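Local atomic coordinates of oxetanocin-like protein (Pyrococcus furiosus, PDB entry 1XX7), a protein that probably hydrolyses 2'-deoxyribonucleoside 5'-phosphates to the nucleoside and phosphate as a metal-dependent HD-domain 5'-deoxynucleotidase. Residues 76-82 and 98-103; 26-32 and 150-154; 133-137 and 155-161. All coordinates share one frame; numbering follows the deposited sequence.

Interaction 1: 76-82 and 98-103. With NI (nickel (II) ion), chain G.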
loop_
_atom_site.group_PDB
_atom_site.type_symbol
_atom_site.label_atom_id
_atom_site.label_comp_id
_atom_site.label_asym_id
_atom_site.label_seq_id
_atom_site.Cartn_x
_atom_site.Cartn_y
_atom_site.Cartn_z
ATOM N N ASP A 76 21.337 -6.788 11.143
ATOM C CA ASP A 76 19.953 -6.623 11.589
ATOM C C ASP A 76 19.140 -7.902 11.386
ATOM O O ASP A 76 17.921 -7.879 11.524
ATOM C CB ASP A 76 19.293 -5.465 10.853
ATOM C CG ASP A 76 19.671 -4.115 11.430
ATOM O OD1 ASP A 76 20.289 -4.070 12.494
ATOM O OD2 ASP A 76 19.344 -3.074 10.827
ATOM N N LEU A 77 19.820 -9.027 11.137
ATOM C CA LEU A 77 19.141 -10.284 10.889
ATOM C C LEU A 77 18.380 -10.834 12.120
ATOM O O LEU A 77 17.368 -11.533 11.968
ATOM C CB LEU A 77 20.155 -11.301 10.408
ATOM C CG LEU A 77 19.668 -12.620 9.827
ATOM C CD1 LEU A 77 18.465 -12.464 8.821
ATOM C CD2 LEU A 77 20.880 -13.277 9.162
ATOM N N GLY A 78 18.860 -10.495 13.323
ATOM C CA GLY A 78 18.144 -10.790 14.557
ATOM C C GLY A 78 16.755 -10.144 14.651
ATOM O O GLY A 78 15.900 -10.602 15.430
ATOM N N GLU A 79 16.534 -9.104 13.842
ATOM C CA GLU A 79 15.235 -8.451 13.751
ATOM C C GLU A 79 14.188 -9.302 13.031
ATOM O O GLU A 79 13.003 -9.060 13.187
ATOM C CB GLU A 79 15.371 -7.053 13.112
ATOM C CG GLU A 79 16.319 -6.190 13.915
ATOM C CD GLU A 79 16.370 -4.725 13.526
ATOM O OE1 GLU A 79 15.944 -4.322 12.411
ATOM O OE2 GLU A 79 16.892 -3.971 14.358
ATOM N N ALA A 80 14.629 -10.313 12.272
ATOM C CA ALA A 80 13.739 -11.314 11.724
ATOM C C ALA A 80 12.916 -11.976 12.808
ATOM O O ALA A 80 11.777 -12.332 12.583
ATOM C CB ALA A 80 14.526 -12.382 10.918
ATOM N N ILE A 81 13.501 -12.108 13.981
ATOM C CA ILE A 81 12.860 -12.681 15.182
ATOM C C ILE A 81 12.269 -11.620 16.137
ATOM O O ILE A 81 11.142 -11.737 16.603
ATOM C CB ILE A 81 13.928 -13.582 15.893
ATOM C CG1 ILE A 81 14.536 -14.515 14.828
ATOM C CG2 ILE A 81 13.347 -14.333 17.061
ATOM C CD1 ILE A 81 15.175 -15.731 15.318
ATOM N N ILE A 82 13.035 -10.565 16.379
ATOM C CA ILE A 82 12.731 -9.546 17.402
ATOM C C ILE A 82 11.885 -8.379 16.854
ATOM O O ILE A 82 11.240 -7.674 17.634
ATOM C CB ILE A 82 14.057 -8.980 17.988
ATOM C CG1 ILE A 82 14.864 -10.074 18.718
ATOM C CG2 ILE A 82 13.826 -7.735 18.891
ATOM C CD1 ILE A 82 14.067 -10.885 19.749
ATOM N N ALA A 98 18.535 -8.702 23.048
ATOM C CA ALA A 98 17.543 -9.666 22.543
ATOM C C ALA A 98 17.900 -10.130 21.113
ATOM O O ALA A 98 17.748 -11.318 20.782
ATOM C CB ALA A 98 16.138 -9.074 22.612
ATOM N N GLU A 99 18.423 -9.223 20.292
ATOM C CA GLU A 99 18.914 -9.602 18.926
ATOM C C GLU A 99 20.101 -10.561 19.001
ATOM O O GLU A 99 20.170 -11.520 18.224
ATOM C CB GLU A 99 19.323 -8.381 18.084
ATOM C CG GLU A 99 18.185 -7.468 17.627
ATOM C CD GLU A 99 18.662 -6.346 16.645
ATOM O OE1 GLU A 99 19.570 -6.577 15.815
ATOM O OE2 GLU A 99 18.091 -5.235 16.688
ATOM N N ALA A 100 21.033 -10.304 19.933
ATOM C CA ALA A 100 22.221 -11.145 20.073
ATOM C C ALA A 100 21.813 -12.543 20.478
ATOM O O ALA A 100 22.335 -13.518 19.929
ATOM C CB ALA A 100 23.223 -10.549 21.083
ATOM N N LYS A 101 20.851 -12.644 21.406
ATOM C CA LYS A 101 20.330 -13.927 21.823
ATOM C C LYS A 101 19.634 -14.664 20.674
ATOM O O LYS A 101 19.814 -15.875 20.508
ATOM C CB LYS A 101 19.364 -13.792 22.996
ATOM C CG LYS A 101 19.992 -13.579 24.330
ATOM N N ALA A 102 18.806 -13.955 19.917
ATOM C CA ALA A 102 18.098 -14.562 18.779
ATOM C C ALA A 102 19.099 -15.076 17.742
ATOM O O ALA A 102 18.986 -16.225 17.276
ATOM C CB ALA A 102 17.126 -13.542 18.130
ATOM N N LEU A 103 20.077 -14.224 17.385
ATOM C CA LEU A 103 21.142 -14.633 16.474
ATOM C C LEU A 103 21.912 -15.873 16.974
ATOM O O LEU A 103 22.173 -16.789 16.207
ATOM C CB LEU A 103 22.128 -13.489 16.213
ATOM C CG LEU A 103 21.839 -12.530 15.057
ATOM C CD1 LEU A 103 23.023 -11.561 14.919
ATOM C CD2 LEU A 103 21.568 -13.266 13.722
HETATM NI NI NI G . 20.677 -1.420 10.548
HETATM O O HOH W 1 20.554 -8.447 14.491
#

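Interaction 2: 26-32 and 150-154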
loop_
_atom_site.group_PDB
_atom_site.type_symbol
_atom_site.label_atom_id
_atom_site.label_comp_id
_atom_site.label_asym_id
_atom_site.label_seq_id
_atom_site.Cartn_x
_atom_site.Cartn_y
_atom_site.Cartn_z
ATOM N N GLY A 26 10.608 3.051 12.914
ATOM C CA GLY A 26 10.811 4.494 13.045
ATOM C C GLY A 26 10.021 5.278 11.989
ATOM O O GLY A 26 9.227 6.154 12.324
ATOM N N TRP A 27 10.189 4.921 10.713
ATOM C CA TRP A 27 9.438 5.601 9.632
ATOM C C TRP A 27 7.917 5.427 9.841
ATOM O O TRP A 27 7.150 6.374 9.744
ATOM C CB TRP A 27 9.848 5.092 8.232
ATOM C CG TRP A 27 11.353 4.964 8.007
ATOM C CD1 TRP A 27 12.018 3.845 7.622
ATOM C CD2 TRP A 27 12.363 5.998 8.167
ATOM N NE1 TRP A 27 13.359 4.097 7.544
ATOM C CE2 TRP A 27 13.606 5.412 7.844
ATOM C CE3 TRP A 27 12.330 7.360 8.545
ATOM C CZ2 TRP A 27 14.825 6.125 7.898
ATOM C CZ3 TRP A 27 13.563 8.089 8.595
ATOM C CH2 TRP A 27 14.786 7.456 8.293
ATOM N N LEU A 28 7.517 4.205 10.146
ATOM C CA LEU A 28 6.143 3.815 10.096
ATOM C C LEU A 28 5.334 4.555 11.147
ATOM O O LEU A 28 4.237 5.079 10.875
ATOM C CB LEU A 28 6.074 2.297 10.257
ATOM C CG LEU A 28 4.779 1.511 10.299
ATOM C CD1 LEU A 28 5.013 0.017 10.060
ATOM C CD2 LEU A 28 4.103 1.741 11.658
ATOM N N ILE A 29 5.919 4.638 12.326
ATOM C CA ILE A 29 5.345 5.349 13.433
ATOM C C ILE A 29 5.292 6.884 13.213
ATOM O O ILE A 29 4.398 7.533 13.721
ATOM C CB ILE A 29 6.088 4.983 14.741
ATOM C CG1 ILE A 29 5.835 3.492 15.050
ATOM C CG2 ILE A 29 5.567 5.831 15.897
ATOM C CD1 ILE A 29 6.665 2.913 16.094
ATOM N N LYS A 30 6.267 7.431 12.492
ATOM C CA LYS A 30 6.232 8.774 12.029
ATOM C C LYS A 30 5.124 9.089 11.001
ATOM O O LYS A 30 4.858 10.237 10.759
ATOM C CB LYS A 30 7.571 9.168 11.421
ATOM C CG LYS A 30 8.667 9.343 12.420
ATOM C CD LYS A 30 8.489 10.643 13.149
ATOM C CE LYS A 30 9.495 10.835 14.231
ATOM N NZ LYS A 30 9.451 12.312 14.591
ATOM N N GLY A 31 4.521 8.090 10.373
ATOM C CA GLY A 31 3.509 8.339 9.357
ATOM C C GLY A 31 4.013 8.246 7.939
ATOM O O GLY A 31 3.290 8.562 6.996
ATOM N N VAL A 32 5.266 7.852 7.761
ATOM C CA VAL A 32 5.762 7.602 6.417
ATOM C C VAL A 32 4.936 6.434 5.866
ATOM O O VAL A 32 4.872 5.381 6.492
ATOM C CB VAL A 32 7.236 7.256 6.384
ATOM C CG1 VAL A 32 7.653 6.798 4.916
ATOM C CG2 VAL A 32 8.061 8.414 6.873
ATOM N N ASN A 150 8.494 15.657 9.598
ATOM C CA ASN A 150 8.630 15.299 11.002
ATOM C C ASN A 150 9.803 14.341 11.310
ATOM O O ASN A 150 9.777 13.609 12.285
ATOM C CB ASN A 150 7.301 14.708 11.496
ATOM C CG ASN A 150 6.845 13.415 10.712
ATOM O OD1 ASN A 150 7.342 13.063 9.625
ATOM N ND2 ASN A 150 5.888 12.726 11.290
ATOM N N LEU A 151 10.832 14.375 10.478
ATOM C CA LEU A 151 11.965 13.463 10.556
ATOM C C LEU A 151 13.315 14.165 10.881
ATOM O O LEU A 151 14.358 13.565 10.704
ATOM C CB LEU A 151 12.145 12.758 9.192
ATOM C CG LEU A 151 10.933 12.050 8.589
ATOM C CD1 LEU A 151 11.407 11.247 7.380
ATOM C CD2 LEU A 151 10.249 11.112 9.614
ATOM N N SER A 152 13.298 15.416 11.347
ATOM C CA SER A 152 14.548 16.168 11.616
ATOM C C SER A 152 15.458 15.513 12.667
ATOM O O SER A 152 16.671 15.598 12.582
ATOM C CB SER A 152 14.218 17.596 12.077
ATOM O OG SER A 152 13.617 17.554 13.371
ATOM N N GLU A 153 14.857 14.881 13.658
ATOM C CA GLU A 153 15.598 14.182 14.679
ATOM C C GLU A 153 16.572 13.127 14.114
ATOM O O GLU A 153 17.592 12.821 14.769
ATOM C CB GLU A 153 14.631 13.476 15.641
ATOM C CG GLU A 153 13.842 12.384 14.943
ATOM C CD GLU A 153 12.863 11.677 15.826
ATOM O OE1 GLU A 153 13.283 10.772 16.598
ATOM O OE2 GLU A 153 11.668 12.004 15.724
ATOM N N PHE A 154 16.254 12.547 12.941
ATOM C CA PHE A 154 17.035 11.418 12.423
ATOM C C PHE A 154 18.420 11.881 11.998
ATOM O O PHE A 154 19.364 11.105 11.964
ATOM C CB PHE A 154 16.297 10.704 11.277
ATOM C CG PHE A 154 15.162 9.857 11.747
ATOM C CD1 PHE A 154 15.392 8.644 12.344
ATOM C CD2 PHE A 154 13.855 10.299 11.647
ATOM C CE1 PHE A 154 14.315 7.876 12.815
ATOM C CE2 PHE A 154 12.802 9.528 12.093
ATOM C CZ PHE A 154 13.020 8.336 12.666
#

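Interaction 3: 133-137 and 155-161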
loop_
_atom_site.group_PDB
_atom_site.type_symbol
_atom_site.label_atom_id
_atom_site.label_comp_id
_atom_site.label_asym_id
_atom_site.label_seq_id
_atom_site.Cartn_x
_atom_site.Cartn_y
_atom_site.Cartn_z
ATOM N N LYS A 133 24.039 4.207 9.919
ATOM C CA LYS A 133 23.594 5.554 10.212
ATOM C C LYS A 133 23.467 6.398 8.984
ATOM O O LYS A 133 22.545 7.197 8.881
ATOM C CB LYS A 133 24.539 6.186 11.238
ATOM C CG LYS A 133 24.337 5.549 12.634
ATOM C CD LYS A 133 25.496 5.805 13.568
ATOM C CE LYS A 133 25.231 5.209 14.959
ATOM N NZ LYS A 133 23.797 5.448 15.378
ATOM N N LEU A 134 24.385 6.233 8.037
ATOM C CA LEU A 134 24.291 6.951 6.754
ATOM C C LEU A 134 23.083 6.541 5.913
ATOM O O LEU A 134 22.454 7.382 5.319
ATOM C CB LEU A 134 25.563 6.792 5.947
ATOM C CG LEU A 134 26.786 7.489 6.569
ATOM C CD1 LEU A 134 27.952 7.356 5.621
ATOM C CD2 LEU A 134 26.526 8.939 6.903
ATOM N N ASP A 135 22.785 5.245 5.852
ATOM C CA ASP A 135 21.596 4.791 5.173
ATOM C C ASP A 135 20.331 5.484 5.769
ATOM O O ASP A 135 19.505 5.995 5.031
ATOM C CB ASP A 135 21.438 3.287 5.297
ATOM C CG ASP A 135 20.102 2.818 4.785
ATOM O OD1 ASP A 135 19.850 2.902 3.552
ATOM O OD2 ASP A 135 19.296 2.398 5.624
ATOM N N MET A 136 20.236 5.499 7.096
ATOM C CA MET A 136 19.122 6.122 7.842
ATOM C C MET A 136 18.939 7.609 7.596
ATOM O O MET A 136 17.843 8.056 7.391
ATOM C CB MET A 136 19.264 5.884 9.342
ATOM C CG MET A 136 17.977 6.180 10.083
ATOM S SD MET A 136 18.018 5.868 11.882
ATOM C CE MET A 136 18.958 7.383 12.294
ATOM N N ILE A 137 20.033 8.356 7.605
ATOM C CA ILE A 137 19.987 9.778 7.501
ATOM C C ILE A 137 19.642 10.153 6.093
ATOM O O ILE A 137 18.875 11.103 5.862
ATOM C CB ILE A 137 21.361 10.453 7.865
ATOM C CG1 ILE A 137 21.770 10.145 9.302
ATOM C CG2 ILE A 137 21.269 11.982 7.713
ATOM C CD1 ILE A 137 23.214 10.510 9.555
ATOM N N TRP A 155 18.530 13.168 11.721
ATOM C CA TRP A 155 19.797 13.801 11.407
ATOM C C TRP A 155 20.744 13.920 12.605
ATOM O O TRP A 155 21.937 14.188 12.436
ATOM C CB TRP A 155 19.506 15.179 10.861
ATOM C CG TRP A 155 18.719 15.118 9.586
ATOM C CD1 TRP A 155 17.357 14.940 9.437
ATOM C CD2 TRP A 155 19.252 15.245 8.267
ATOM N NE1 TRP A 155 17.026 14.954 8.109
ATOM C CE2 TRP A 155 18.173 15.139 7.369
ATOM C CE3 TRP A 155 20.548 15.422 7.755
ATOM C CZ2 TRP A 155 18.352 15.203 5.993
ATOM C CZ3 TRP A 155 20.719 15.486 6.409
ATOM C CH2 TRP A 155 19.633 15.376 5.535
ATOM N N ASN A 156 20.214 13.732 13.816
ATOM C CA ASN A 156 21.031 13.798 15.017
ATOM C C ASN A 156 22.057 12.660 15.039
ATOM O O ASN A 156 23.035 12.720 15.794
ATOM C CB ASN A 156 20.157 13.778 16.299
ATOM C CG ASN A 156 19.290 15.036 16.451
ATOM O OD1 ASN A 156 19.600 16.095 15.893
ATOM N ND2 ASN A 156 18.198 14.919 17.222
ATOM N N ALA A 157 21.844 11.629 14.216
ATOM C CA ALA A 157 22.806 10.528 14.127
ATOM C C ALA A 157 24.144 10.970 13.502
ATOM O O ALA A 157 25.144 10.314 13.727
ATOM C CB ALA A 157 22.211 9.297 13.374
ATOM N N LEU A 158 24.162 12.062 12.738
ATOM C CA LEU A 158 25.436 12.645 12.292
ATOM C C LEU A 158 26.384 12.868 13.486
ATOM O O LEU A 158 27.581 12.553 13.397
ATOM C CB LEU A 158 25.238 13.967 11.568
ATOM C CG LEU A 158 24.941 13.959 10.083
ATOM C CD1 LEU A 158 24.562 15.372 9.593
ATOM C CD2 LEU A 158 26.122 13.428 9.296
ATOM N N GLU A 159 25.844 13.377 14.600
ATOM C CA GLU A 159 26.646 13.645 15.801
ATOM C C GLU A 159 27.311 12.381 16.345
ATOM O O GLU A 159 28.388 12.448 16.916
ATOM C CB GLU A 159 25.783 14.252 16.918
ATOM C CG GLU A 159 25.029 15.548 16.564
ATOM C CD GLU A 159 23.874 15.874 17.549
ATOM O OE1 GLU A 159 23.489 14.982 18.362
ATOM O OE2 GLU A 159 23.346 17.025 17.495
ATOM N N ASP A 160 26.653 11.234 16.187
ATOM C CA ASP A 160 27.172 9.952 16.703
ATOM C C ASP A 160 28.400 9.413 15.907
ATOM O O ASP A 160 29.113 8.530 16.382
ATOM C CB ASP A 160 26.092 8.852 16.676
ATOM C CG ASP A 160 24.753 9.275 17.281
ATOM O OD1 ASP A 160 24.624 10.404 17.845
ATOM O OD2 ASP A 160 23.815 8.433 17.169
ATOM N N LEU A 161 28.626 9.941 14.700
ATOM C CA LEU A 161 29.696 9.457 13.808
ATOM C C LEU A 161 31.079 9.927 14.190
ATOM O O LEU A 161 32.044 9.159 14.075
ATOM C CB LEU A 161 29.413 9.881 12.370
ATOM C CG LEU A 161 28.083 9.363 11.844
ATOM C CD1 LEU A 161 27.988 9.662 10.392
ATOM C CD2 LEU A 161 27.977 7.893 12.134
#

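Interaction 1: 76-82 and 98-103
Glu79 and Glu99 each carry CG opposite the carbonyl carbon (chi1 -58° and -69°) and run on extended, which brings their carboxylates together. The two planes stand 73° apart, with Glu79 OE2 2.9 Å from Glu99 OE2, a close pair of like-charged groups with no hydrogen bond assigned between them. Glu79 CG also rests on that same Glu99 OE2, at 3.4 Å. The other oxygen, Glu99 OE1, accepts from a water 2.5 Å away, and this water in turn accepts from Gly78 N at 2.9 Å. An alanine in place of Glu79 would probably leave the Glu99 carboxylate without the methylene it leans on and freer to swing. Gly78 lets the backbones close in: a CB there would run into Glu99 O. Leu103 CD2 sits 3.9 Å from Gly78 N, Ala102 CB meets Ile81 CB at 3.9 Å, and Ile82 CD1 lies against Ala98 CB and CG1 against Ala98 O. Asp76 opens the type I turn that ends at Glu79, and its OD2 binds nickel at 2.1 Å; His41, His75 and Asp132 complete the site, the metal ligands of the HD signature. Helix 79-82 thus lies against helix 95-106 just after the metal ligand, with helix 10-18 touching Leu77 and Ile81, Phe114 of helix 111-119 meeting Glu99 and Leu103, and Tyr92 of a second subunit packing on both isoleucines.

Interaction 2: 26-32 and 150-154
Lys30 and Asn150 exchange two hydrogen bonds, each between a side chain and the other residue's backbone carbonyl. Asn150 ND2 reaches Lys30 O at 2.7 Å with an N-H...O angle of 157°; it approaches in the carbonyl plane, on a lone pair, and the acceptor lies almost in the plane of the amide. In return Lys30 NZ donates to Asn150 O at 2.7 Å, nearly in line with the carbonyl bond. The two side chains lie alongside each other, pointing opposite ways, and the bend of the lysine at chi2 (-76°) carries its amine to that oxygen. Lys30 NZ also forms a salt bridge with Glu153 OE2, although the position of that oxygen is doubtful. The Lys30 carbonyl belongs to the last turn of helix 25-30, which closes in a Schellman motif: Gly31 takes a positive phi, Val32 N bonds back to Trp27 O and Gly31 N to Leu28 O. The apolar contacts lie deeper. Leu151 splits its methyls, CD2 against Lys30 CG at 3.7 Å and CD1 against Trp27 CZ3 at 4.0 Å. Between the aromatics, Trp27 CZ3 stands over the centre of the Phe154 ring, 3.8 Å from Phe154 CD2; the tryptophan six-membered ring and the phenylalanine are tilted by 42°, an oblique pair. Trp27 is held from outside as well, by a hydrogen bond from NE1 to Glu36 and an edge-to-face contact with Tyr143 of helix 123-145.

Interaction 3: 133-137 and 155-161
Helix 133-137 and the weakly bonded helix 157-161 run nearly antiparallel, their axes 10.1 Å apart at an angle of 157°; across 133-137 and 155-161, Lys133 is level with Ala157 and Ile137 with Trp155. Ile137 contributes more buried surface than any other residue of the contact and sends its two branches to different partners. Its CG2, opposite the backbone N, presses on one face of the Trp155 indole, 3.5 Å from CE3 of Trp155 and displaced toward the rim, a CH-pi contact with the six-membered ring. CG1 instead lies opposite the carbonyl carbon (chi1 -61°) and sends CD1 across the second segment, 3.9 Å from Leu158 CG and close to Ala157. The small Ala157 also receives the methyl of Met136, with CE 3.9 Å from its CB. Leu161 meets two residues: CD1 touches Leu134 CD2 at 3.9 Å, and CD2 lies 3.5 Å from Lys133 CD, the lysine chain lying alongside and pointing the other way. Lys133 then bends at its last torsion, and NZ makes a weak, long salt bridge with Asp160 OD2 at 3.5 Å on the more open side. The indole NE1 is satisfied by Glu144, while helix 171-179 meets Ile137 through Val177 and Leu158 through Ile174. This is helix packing of the all-helical HD domain, on the long helix 123-145 that supplies the nickel ligand Asp132; from the same helix Asp135 hydrogen-bonds ND1 of the ligand His41, consistent with a second-shell role in orienting that histidine.

In the fold
Interactions 2 and 3 adjoin, with centres 14 Å apart: Trp27 CH2 packs on Met136 O at 3.2 Å, and Phe154 O lies 3.8 Å from Met136 CE. Their segments alternate along the chain, and residues 150-161 pack on both helix 25-30 and helix 123-145. Interaction 1 is nested within the loop closed by interaction 2 and lies across the chain's centre from interaction 3, with centres 22 Å apart and no touch. Only interaction 1 holds a nickel ligand, Asp76; the side chains of Met136 and Trp27 stay about 8 and 10 Å from the ion. Interactions 1 and 2 both touch the second subunit.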